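Local coordinates for protein PLP-Dependent L-Arginine Hydroxylase MppP (Streptomyces wadayamensis, PDB 6C9B) that oxidises L-arginine with pyridoxal phosphate and dioxygen, yielding 4-hydroxy-2-ketoarginine and 2-ketoarginine, at residues Thr12-Leu17 and Cys336-Trp341; Ser89-Met94 and Phe115-Asp120; Gly139-Ala144 and Leu171-Glu176. All blocks are in the same frame, centred on the assembly; numbering follows the deposited sequence.

Contact 1 of 3, residues Thr12-Leu17 and Cys336-Trp341. With EGV ((4S)-5-carbamimidamido-4-hydroxy-2-oxopentanoic acid), chain F.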
loop_
_atom_site.group_PDB
_atom_site.type_symbol
_atom_site.label_atom_id
_atom_site.label_comp_id
_atom_site.label_asym_id
_atom_site.label_seq_id
_atom_site.Cartn_x
_atom_site.Cartn_y
_atom_site.Cartn_z
ATOM N N THR B 12 -11.723 9.502 -5.842
ATOM C CA THR B 12 -11.774 8.132 -5.341
ATOM C C THR B 12 -13.080 7.867 -4.600
ATOM O O THR B 12 -13.648 6.774 -4.699
ATOM C CB THR B 12 -10.554 7.874 -4.450
ATOM O OG1 THR B 12 -9.372 8.047 -5.244
ATOM C CG2 THR B 12 -10.562 6.447 -3.841
ATOM N N GLN B 13 -13.591 8.864 -3.871
ATOM C CA GLN B 13 -14.856 8.674 -3.165
ATOM C C GLN B 13 -16.035 8.584 -4.131
ATOM O O GLN B 13 -17.006 7.871 -3.846
ATOM C CB GLN B 13 -15.037 9.789 -2.131
ATOM C CG GLN B 13 -13.985 9.683 -1.011
ATOM C CD GLN B 13 -14.207 10.678 0.090
ATOM O OE1 GLN B 13 -15.250 11.314 0.139
ATOM N NE2 GLN B 13 -13.227 10.823 0.988
ATOM N N TRP B 14 -15.960 9.257 -5.285
ATOM C CA TRP B 14 -16.930 8.984 -6.351
ATOM C C TRP B 14 -16.777 7.566 -6.881
ATOM O O TRP B 14 -17.768 6.930 -7.268
ATOM C CB TRP B 14 -16.755 9.961 -7.510
ATOM C CG TRP B 14 -17.236 11.337 -7.248
ATOM C CD1 TRP B 14 -16.474 12.431 -6.938
ATOM C CD2 TRP B 14 -18.592 11.790 -7.298
ATOM N NE1 TRP B 14 -17.280 13.535 -6.785
ATOM C CE2 TRP B 14 -18.583 13.168 -6.999
ATOM C CE3 TRP B 14 -19.812 11.164 -7.563
ATOM C CZ2 TRP B 14 -19.751 13.929 -6.956
ATOM C CZ3 TRP B 14 -20.968 11.920 -7.521
ATOM C CH2 TRP B 14 -20.931 13.288 -7.219
ATOM N N GLU B 15 -15.542 7.061 -6.925
ATOM C CA GLU B 15 -15.319 5.721 -7.454
ATOM C C GLU B 15 -15.811 4.635 -6.498
ATOM O O GLU B 15 -16.193 3.561 -6.959
ATOM C CB GLU B 15 -13.839 5.529 -7.796
ATOM C CG GLU B 15 -13.379 6.474 -8.923
ATOM C CD GLU B 15 -11.889 6.384 -9.256
ATOM O OE1 GLU B 15 -11.109 5.796 -8.489
ATOM O OE2 GLU B 15 -11.499 6.895 -10.319
ATOM N N TYR B 16 -15.820 4.877 -5.176
ATOM C CA TYR B 16 -16.352 3.871 -4.252
ATOM C C TYR B 16 -17.787 3.509 -4.606
ATOM O O TYR B 16 -18.213 2.357 -4.432
ATOM C CB TYR B 16 -16.310 4.373 -2.798
ATOM C CG TYR B 16 -14.921 4.533 -2.226
ATOM C CD1 TYR B 16 -13.923 3.626 -2.534
ATOM C CD2 TYR B 16 -14.608 5.593 -1.375
ATOM C CE1 TYR B 16 -12.639 3.756 -2.018
ATOM C CE2 TYR B 16 -13.319 5.743 -0.857
ATOM C CZ TYR B 16 -12.336 4.822 -1.189
ATOM O OH TYR B 16 -11.044 4.949 -0.703
ATOM N N LEU B 17 -18.556 4.497 -5.066
ATOM C CA LEU B 17 -19.983 4.310 -5.303
ATOM C C LEU B 17 -20.244 3.319 -6.426
ATOM O O LEU B 17 -21.343 2.746 -6.499
ATOM C CB LEU B 17 -20.628 5.655 -5.645
ATOM C CG LEU B 17 -20.525 6.771 -4.601
ATOM C CD1 LEU B 17 -20.980 8.086 -5.212
ATOM C CD2 LEU B 17 -21.345 6.442 -3.372
ATOM N N CYS B 336 -15.932 15.360 -13.610
ATOM C CA CYS B 336 -14.555 15.750 -13.861
ATOM C C CYS B 336 -14.037 16.857 -12.953
ATOM O O CYS B 336 -12.838 17.138 -13.013
ATOM C CB CYS B 336 -14.387 16.192 -15.305
ATOM S SG CYS B 336 -14.062 14.780 -16.341
ATOM N N ARG B 337 -14.903 17.534 -12.192
ATOM C CA ARG B 337 -14.473 18.696 -11.413
ATOM C C ARG B 337 -13.161 18.450 -10.708
ATOM O O ARG B 337 -12.254 19.291 -10.742
ATOM C CB ARG B 337 -15.519 19.070 -10.363
ATOM C CG ARG B 337 -16.671 19.904 -10.856
ATOM C CD ARG B 337 -17.659 20.179 -9.714
ATOM N NE ARG B 337 -17.078 20.929 -8.590
ATOM C CZ ARG B 337 -17.036 22.257 -8.491
ATOM N NH1 ARG B 337 -17.516 23.027 -9.456
ATOM N NH2 ARG B 337 -16.490 22.822 -7.422
ATOM N N GLN B 338 -13.044 17.316 -10.038
ATOM C CA GLN B 338 -11.934 17.196 -9.098
ATOM C C GLN B 338 -10.586 16.876 -9.742
ATOM O O GLN B 338 -9.572 16.970 -9.040
ATOM C CB GLN B 338 -12.275 16.172 -8.049
ATOM C CG GLN B 338 -13.137 16.824 -6.955
ATOM C CD GLN B 338 -14.097 15.877 -6.290
ATOM O OE1 GLN B 338 -14.650 14.977 -6.922
ATOM N NE2 GLN B 338 -14.301 16.074 -4.995
ATOM N N PHE B 339 -10.534 16.531 -11.033
ATOM C CA PHE B 339 -9.250 16.528 -11.733
ATOM C C PHE B 339 -8.679 17.929 -11.852
ATOM O O PHE B 339 -7.462 18.094 -12.010
ATOM C CB PHE B 339 -9.399 15.964 -13.142
ATOM C CG PHE B 339 -9.788 14.516 -13.192
ATOM C CD1 PHE B 339 -8.845 13.517 -13.048
ATOM C CD2 PHE B 339 -11.103 14.165 -13.440
ATOM C CE1 PHE B 339 -9.209 12.184 -13.110
ATOM C CE2 PHE B 339 -11.473 12.833 -13.505
ATOM C CZ PHE B 339 -10.527 11.844 -13.341
ATOM N N HIS B 340 -9.536 18.941 -11.794
ATOM C CA HIS B 340 -9.093 20.332 -11.890
ATOM C C HIS B 340 -8.876 20.833 -10.469
ATOM O O HIS B 340 -9.635 21.632 -9.907
ATOM C CB HIS B 340 -10.102 21.151 -12.666
ATOM C CG HIS B 340 -10.309 20.631 -14.048
ATOM N ND1 HIS B 340 -9.648 21.145 -15.144
ATOM C CD2 HIS B 340 -11.057 19.599 -14.503
ATOM C CE1 HIS B 340 -10.018 20.477 -16.225
ATOM N NE2 HIS B 340 -10.855 19.522 -15.858
ATOM N N TRP B 341 -7.786 20.310 -9.903
ATOM C CA TRP B 341 -7.520 20.390 -8.477
ATOM C C TRP B 341 -7.230 21.821 -8.023
ATOM O O TRP B 341 -7.320 22.105 -6.835
ATOM C CB TRP B 341 -6.356 19.446 -8.129
ATOM C CG TRP B 341 -5.125 19.686 -8.958
ATOM C CD1 TRP B 341 -4.737 19.007 -10.085
ATOM C CD2 TRP B 341 -4.126 20.701 -8.733
ATOM N NE1 TRP B 341 -3.557 19.551 -10.593
ATOM C CE2 TRP B 341 -3.159 20.577 -9.768
ATOM C CE3 TRP B 341 -3.955 21.688 -7.760
ATOM C CZ2 TRP B 341 -2.041 21.422 -9.859
ATOM C CZ3 TRP B 341 -2.829 22.515 -7.839
ATOM C CH2 TRP B 341 -1.903 22.380 -8.893
HETATM C C10 EGV F . -8.460 6.495 -11.867
HETATM C C02 EGV F . -7.576 4.887 -7.163
HETATM C C03 EGV F . -6.477 6.311 -5.430
HETATM C C06 EGV F . -6.959 5.234 -8.503
HETATM C C07 EGV F . -8.041 5.963 -9.330
HETATM C C09 EGV F . -7.516 6.530 -10.675
HETATM N N01 EGV F . -7.612 6.017 -6.245
HETATM N N04 EGV F . -6.519 7.405 -4.531
HETATM N N05 EGV F . -5.381 5.590 -5.540
HETATM O O08 EGV F . -6.577 4.088 -9.149
HETATM O O11 EGV F . -7.984 6.788 -12.947
HETATM O O12 EGV F . -9.659 6.178 -11.751
HETATM O O13 EGV F . -6.388 6.995 -10.804
#
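One wall of the product pocket is helix 11-16, which meets the loop between strands 331-335 and 350-354 through a single pair of side chains, Trp14 and Gln338. Only 67 Å² is buried between the two segments. The amide oxygen of Gln338 comes to the rim of the indole near its plane: OE1 lies 3.0 Å from Trp14 NE1 and 3.1 Å from Trp14 CD1, so it faces the pyrrole edge rather than either face. Amide and ring planes stand 75° apart. Beyond CG the Gln338 chain runs extended, which carries OE1 across to the indole while NE2 is hydrogen-bonded to the backbone oxygen of Lys8. That lysine also makes a cation-pi contact with Trp14. In this aminotransferase-like fold the N-terminal helix packs at the active site, as the contacts of Thr12 and Glu15 with the bound 4-hydroxy-2-oxo acid attest. Thr12 OG1 accepts two bonds from its guanidinium group. One comes from EGV N01 at 2.9 Å (N-H...O angle 147°). The other, from EGV N04, is 3.0 Å long and slightly more bent. At the carboxylate end, Glu15 OE2 is modelled 2.4 Å from EGV O12, too short to carry a firm assignment. Tyr16 OH and Gln13 NE2 are hydrogen-bonded to Leu251 O and Ser248 OG of the second subunit.

Contact 2 of 3, residues Ser89-Met94 and Phe115-Asp120. With EGV ((4S)-5-carbamimidamido-4-hydroxy-2-oxopentanoic acid), chain F.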
loop_
_atom_site.group_PDB
_atom_site.type_symbol
_atom_site.label_atom_id
_atom_site.label_comp_id
_atom_site.label_asym_id
_atom_site.label_seq_id
_atom_site.Cartn_x
_atom_site.Cartn_y
_atom_site.Cartn_z
ATOM N N SER B 89 1.759 0.236 -4.696
ATOM C CA SER B 89 0.990 0.921 -5.718
ATOM C C SER B 89 1.717 2.202 -6.057
ATOM O O SER B 89 2.587 2.658 -5.308
ATOM C CB SER B 89 -0.410 1.274 -5.249
ATOM O OG SER B 89 -0.310 2.280 -4.241
ATOM N N SER B 90 1.303 2.800 -7.165
ATOM C CA SER B 90 1.853 4.097 -7.521
ATOM C C SER B 90 1.490 5.154 -6.499
ATOM O O SER B 90 2.290 6.062 -6.244
ATOM C CB SER B 90 1.362 4.481 -8.914
ATOM O OG SER B 90 1.583 5.843 -9.220
ATOM N N SER B 91 0.296 5.081 -5.911
ATOM C CA SER B 91 -0.023 6.057 -4.864
ATOM C C SER B 91 0.844 5.886 -3.621
ATOM O O SER B 91 1.155 6.881 -2.958
ATOM C CB SER B 91 -1.484 5.970 -4.461
ATOM O OG SER B 91 -2.318 6.312 -5.553
ATOM N N VAL B 92 1.218 4.654 -3.255
ATOM C CA VAL B 92 2.187 4.481 -2.167
ATOM C C VAL B 92 3.538 5.081 -2.562
ATOM O O VAL B 92 4.184 5.769 -1.757
ATOM C CB VAL B 92 2.297 2.994 -1.786
ATOM C CG1 VAL B 92 3.496 2.732 -0.867
ATOM C CG2 VAL B 92 1.027 2.518 -1.103
ATOM N N SER B 93 3.963 4.880 -3.811
ATOM C CA SER B 93 5.171 5.561 -4.292
ATOM C C SER B 93 5.018 7.068 -4.141
ATOM O O SER B 93 5.956 7.775 -3.732
ATOM C CB SER B 93 5.427 5.239 -5.768
ATOM O OG SER B 93 5.535 3.846 -6.010
ATOM N N MET B 94 3.845 7.586 -4.510
ATOM C CA MET B 94 3.605 9.025 -4.454
ATOM C C MET B 94 3.608 9.538 -3.011
ATOM O O MET B 94 4.083 10.642 -2.743
ATOM C CB MET B 94 2.278 9.343 -5.161
ATOM C CG MET B 94 1.941 10.808 -5.213
ATOM S SD MET B 94 3.041 11.611 -6.396
ATOM C CE MET B 94 3.337 13.133 -5.498
ATOM N N PHE B 115 -4.793 13.542 -12.188
ATOM C CA PHE B 115 -5.457 12.664 -11.231
ATOM C C PHE B 115 -5.305 13.250 -9.823
ATOM O O PHE B 115 -4.195 13.604 -9.405
ATOM C CB PHE B 115 -4.846 11.264 -11.323
ATOM C CG PHE B 115 -5.322 10.318 -10.266
ATOM C CD1 PHE B 115 -6.654 10.306 -9.870
ATOM C CD2 PHE B 115 -4.433 9.433 -9.670
ATOM C CE1 PHE B 115 -7.098 9.429 -8.885
ATOM C CE2 PHE B 115 -4.867 8.544 -8.703
ATOM C CZ PHE B 115 -6.203 8.549 -8.301
ATOM N N ASP B 116 -6.423 13.395 -9.113
ATOM C CA ASP B 116 -6.437 14.337 -7.997
ATOM C C ASP B 116 -5.656 13.826 -6.804
ATOM O O ASP B 116 -5.231 14.646 -5.971
ATOM C CB ASP B 116 -7.877 14.747 -7.586
ATOM C CG ASP B 116 -8.739 13.592 -6.998
ATOM O OD1 ASP B 116 -8.397 12.412 -7.153
ATOM O OD2 ASP B 116 -9.772 13.912 -6.370
ATOM N N ASN B 117 -5.355 12.531 -6.726
ATOM C CA ASN B 117 -4.687 12.114 -5.512
ATOM C C ASN B 117 -3.221 12.550 -5.521
ATOM O O ASN B 117 -2.640 12.698 -4.442
ATOM C CB ASN B 117 -4.867 10.622 -5.248
ATOM C CG ASN B 117 -3.903 9.775 -5.962
ATOM O OD1 ASN B 117 -3.367 10.142 -7.003
ATOM N ND2 ASN B 117 -3.686 8.582 -5.418
ATOM N N ILE B 118 -2.645 12.849 -6.696
ATOM C CA ILE B 118 -1.301 13.437 -6.739
ATOM C C ILE B 118 -1.300 14.749 -5.968
ATOM O O ILE B 118 -0.469 14.979 -5.076
ATOM C CB ILE B 118 -0.832 13.637 -8.193
ATOM C CG1 ILE B 118 -0.636 12.286 -8.905
ATOM C CG2 ILE B 118 0.496 14.378 -8.231
ATOM C CD1 ILE B 118 -0.547 12.392 -10.415
ATOM N N ALA B 119 -2.262 15.624 -6.297
ATOM C CA ALA B 119 -2.376 16.908 -5.613
ATOM C C ALA B 119 -2.666 16.711 -4.144
ATOM O O ALA B 119 -2.107 17.405 -3.287
ATOM C CB ALA B 119 -3.492 17.758 -6.249
ATOM N N ASP B 120 -3.557 15.775 -3.825
ATOM C CA ASP B 120 -3.970 15.611 -2.436
ATOM C C ASP B 120 -2.862 15.016 -1.549
ATOM O O ASP B 120 -2.746 15.390 -0.369
ATOM C CB ASP B 120 -5.222 14.747 -2.411
ATOM C CG ASP B 120 -6.449 15.485 -2.949
ATOM O OD1 ASP B 120 -6.471 16.728 -2.959
ATOM O OD2 ASP B 120 -7.420 14.827 -3.310
HETATM C C10 EGV F . -8.460 6.495 -11.867
HETATM C C02 EGV F . -7.576 4.887 -7.163
HETATM C C03 EGV F . -6.477 6.311 -5.430
HETATM C C06 EGV F . -6.959 5.234 -8.503
HETATM C C07 EGV F . -8.041 5.963 -9.330
HETATM C C09 EGV F . -7.516 6.530 -10.675
HETATM N N01 EGV F . -7.612 6.017 -6.245
HETATM N N04 EGV F . -6.519 7.405 -4.531
HETATM N N05 EGV F . -5.381 5.590 -5.540
HETATM O O08 EGV F . -6.577 4.088 -9.149
HETATM O O11 EGV F . -7.984 6.788 -12.947
HETATM O O12 EGV F . -9.659 6.178 -11.751
HETATM O O13 EGV F . -6.388 6.995 -10.804
HETATM O O HOH W 1 -0.812 8.933 -6.775
#
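Ser91 OG is gripped by four partners. Asn117 ND2 donates to it at 2.7 Å (N-H...O angle 139°), and the hydroxyl lies in the amide plane. The guanidinium nitrogen N05 of EGV donates to Ser91 OG at 3.1 Å, water 1 adds a longer bond, and the phosphate oxygen OP1 of the modified lysine LLP at position 221 is also hydrogen-bonded to it. The same water donates to Asn117 OD1 at 2.8 Å, which leaves ND2 held directly and OD1 through the water and would help to set the amide's rotation; ND2 has a further acceptor in Asp249 O of the second subunit. This is the phosphate end of a fold-type I PLP site: helix 90-101 begins here, N-capped by Ser89, whose OG accepts from Val92 N at 3.0 Å, and the helix start would probably help to offset the phosphate charge. Phe115 lays one ring face under the keto group of the product, with EGV C09 3.3 Å above the plane, toward the rim. Asn117 N sits over the centre of the other face. Beside this polar site, Met94 CE meets Ile118 CG2 at 4.1 Å, the side chains crossing at about a right angle, with Phe154 touching both.

Contact 3 of 3, residues Gly139-Ala144 and Leu171-Glu176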
loop_
_atom_site.group_PDB
_atom_site.type_symbol
_atom_site.label_atom_id
_atom_site.label_comp_id
_atom_site.label_asym_id
_atom_site.label_seq_id
_atom_site.Cartn_x
_atom_site.Cartn_y
_atom_site.Cartn_z
ATOM N N GLY B 139 3.752 23.687 -24.515
ATOM C CA GLY B 139 3.951 24.640 -25.597
ATOM C C GLY B 139 5.114 25.586 -25.409
ATOM O O GLY B 139 5.583 26.168 -26.394
ATOM N N ALA B 140 5.606 25.761 -24.177
ATOM C CA ALA B 140 6.632 26.769 -23.954
ATOM C C ALA B 140 7.517 26.352 -22.795
ATOM O O ALA B 140 7.108 25.572 -21.942
ATOM C CB ALA B 140 6.009 28.130 -23.659
ATOM N N ASP B 141 8.736 26.893 -22.775
ATOM C CA ASP B 141 9.580 26.711 -21.606
ATOM C C ASP B 141 8.853 27.236 -20.372
ATOM O O ASP B 141 8.103 28.212 -20.438
ATOM C CB ASP B 141 10.893 27.473 -21.756
ATOM C CG ASP B 141 11.821 26.895 -22.784
ATOM O OD1 ASP B 141 11.467 25.935 -23.481
ATOM O OD2 ASP B 141 12.953 27.429 -22.890
ATOM N N LEU B 142 9.100 26.616 -19.223
ATOM C CA LEU B 142 8.668 27.223 -17.972
ATOM C C LEU B 142 9.482 28.475 -17.668
ATOM O O LEU B 142 10.656 28.606 -18.045
ATOM C CB LEU B 142 8.795 26.234 -16.811
ATOM C CG LEU B 142 8.019 24.936 -17.004
ATOM C CD1 LEU B 142 8.212 24.002 -15.787
ATOM C CD2 LEU B 142 6.538 25.209 -17.257
ATOM N N SER B 143 8.841 29.426 -16.993
ATOM C CA SER B 143 9.491 30.702 -16.745
ATOM C C SER B 143 10.565 30.543 -15.673
ATOM O O SER B 143 10.510 29.655 -14.822
ATOM C CB SER B 143 8.459 31.755 -16.330
ATOM O OG SER B 143 8.037 31.550 -14.996
ATOM N N ALA B 144 11.578 31.408 -15.734
ATOM C CA ALA B 144 12.606 31.369 -14.705
ATOM C C ALA B 144 12.021 31.735 -13.353
ATOM O O ALA B 144 12.478 31.249 -12.313
ATOM C CB ALA B 144 13.748 32.319 -15.085
ATOM N N LEU B 171 10.155 17.002 -23.033
ATOM C CA LEU B 171 10.788 16.390 -21.864
ATOM C C LEU B 171 12.243 16.802 -21.788
ATOM O O LEU B 171 12.741 17.159 -20.710
ATOM C CB LEU B 171 10.681 14.866 -21.907
ATOM C CG LEU B 171 11.328 14.154 -20.701
ATOM C CD1 LEU B 171 10.648 14.506 -19.381
ATOM C CD2 LEU B 171 11.332 12.620 -20.855
ATOM N N ARG B 172 12.930 16.783 -22.924
ATOM C CA ARG B 172 14.346 17.146 -22.933
ATOM C C ARG B 172 14.534 18.573 -22.454
ATOM O O ARG B 172 15.377 18.848 -21.590
ATOM C CB ARG B 172 14.933 16.962 -24.343
ATOM C CG ARG B 172 16.385 17.426 -24.458
ATOM C CD ARG B 172 16.951 17.124 -25.852
ATOM N NE ARG B 172 16.899 15.685 -26.109
ATOM C CZ ARG B 172 16.091 15.078 -26.980
ATOM N NH1 ARG B 172 16.139 13.755 -27.085
ATOM N NH2 ARG B 172 15.256 15.769 -27.756
ATOM N N ARG B 173 13.742 19.502 -22.995
ATOM C CA ARG B 173 13.884 20.897 -22.595
ATOM C C ARG B 173 13.536 21.095 -21.122
ATOM O O ARG B 173 14.219 21.838 -20.403
ATOM C CB ARG B 173 13.016 21.792 -23.474
ATOM C CG ARG B 173 13.157 23.268 -23.141
ATOM C CD ARG B 173 14.581 23.788 -23.453
ATOM N NE ARG B 173 14.875 25.029 -22.742
ATOM C CZ ARG B 173 16.056 25.354 -22.213
ATOM N NH1 ARG B 173 17.102 24.530 -22.287
ATOM N NH2 ARG B 173 16.183 26.520 -21.590
ATOM N N LEU B 174 12.479 20.442 -20.651
ATOM C CA LEU B 174 12.094 20.572 -19.247
ATOM C C LEU B 174 13.183 20.020 -18.327
ATOM O O LEU B 174 13.498 20.612 -17.292
ATOM C CB LEU B 174 10.772 19.838 -19.038
ATOM C CG LEU B 174 10.089 19.948 -17.686
ATOM C CD1 LEU B 174 9.769 21.393 -17.339
ATOM C CD2 LEU B 174 8.790 19.143 -17.733
ATOM N N ALA B 175 13.753 18.868 -18.677
ATOM C CA ALA B 175 14.831 18.319 -17.865
ATOM C C ALA B 175 16.065 19.224 -17.888
ATOM O O ALA B 175 16.745 19.383 -16.868
ATOM C CB ALA B 175 15.183 16.913 -18.341
ATOM N N GLU B 176 16.377 19.825 -19.041
ATOM C CA GLU B 176 17.469 20.793 -19.083
ATOM C C GLU B 176 17.185 21.991 -18.182
ATOM O O GLU B 176 18.082 22.451 -17.472
ATOM C CB GLU B 176 17.720 21.255 -20.511
ATOM C CG GLU B 176 18.261 20.167 -21.420
ATOM C CD GLU B 176 18.330 20.608 -22.869
ATOM O OE1 GLU B 176 17.919 21.745 -23.187
ATOM O OE2 GLU B 176 18.779 19.808 -23.705
#
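Asp141 and Leu142 lie in the loop joining helix 134-139 to helix 144-149, and they meet helix 168-181, the connection of a beta-alpha-beta unit between the parallel strands 152-156 and 184-188. Contact is made by one ionic and one apolar pair, which together bury 155 Å². Asp141 comes first and belongs to a salt-bridge network with Arg173 and Glu176. Arg173 NE donates to Asp141 OD2 at 3.1 Å in a fairly straight bond (161°). The oxygen lies near the guanidinium plane, at its edge, but the donor stands 49° out of the carboxylate plane, so this is a single bond through NE and not a two-pronged, coplanar pairing; Arg173 NH2 stays 3.6 Å from OD2. The other oxygen of Asp141, OD1, is salt-bridged to Arg170, one turn earlier on the same helix. Arg173 bends at chi2 (66°), which swings its guanidinium along the helix: NE faces the loop, while NH1 reaches Glu176 OE1 at 3.0 Å through the anti lone pair of that oxygen. Arg173 and Glu176 also touch a crystal neighbour, so their conformations may partly reflect the lattice. Next along the loop, Leu142 turns to the interior. Its CD1 is 3.4 Å from Leu174 CD1, closer than usual for two methyl carbons, and Leu142 CG is 4.0 Å from that same methyl. Both leucines rest on strand 152-156, Leu142 against Val153 and Leu174 against Val155. The backbone joins in as well, since Leu142 O accepts from Gln177 NE2 of helix 168-181. Ser143 then closes the loop as the N-cap of helix 144-149, its OG accepting a hydrogen bond from Leu146 N.

From the N terminus, helix 11-16 opens the widest loop, which contact 1 closes only at residues 336-341, after 318 intervening residues. Contacts 2 and 3 both fall within that span and follow each other in series without crossing. Contact 2 closes a short loop through strand 107-112, pairing the starts of helices 90-101 and 116-124; contact 3 then closes another through strand 152-156, tying a surface loop to helix 168-181. Contacts 1 and 2 share the ligand and the second subunit and touch directly, Phe339 CD1 lying 3.9 Å from Phe115 CA. Contact 3 is remote, its centre about 30 Å from that of contact 1 and about 23 Å from that of contact 2.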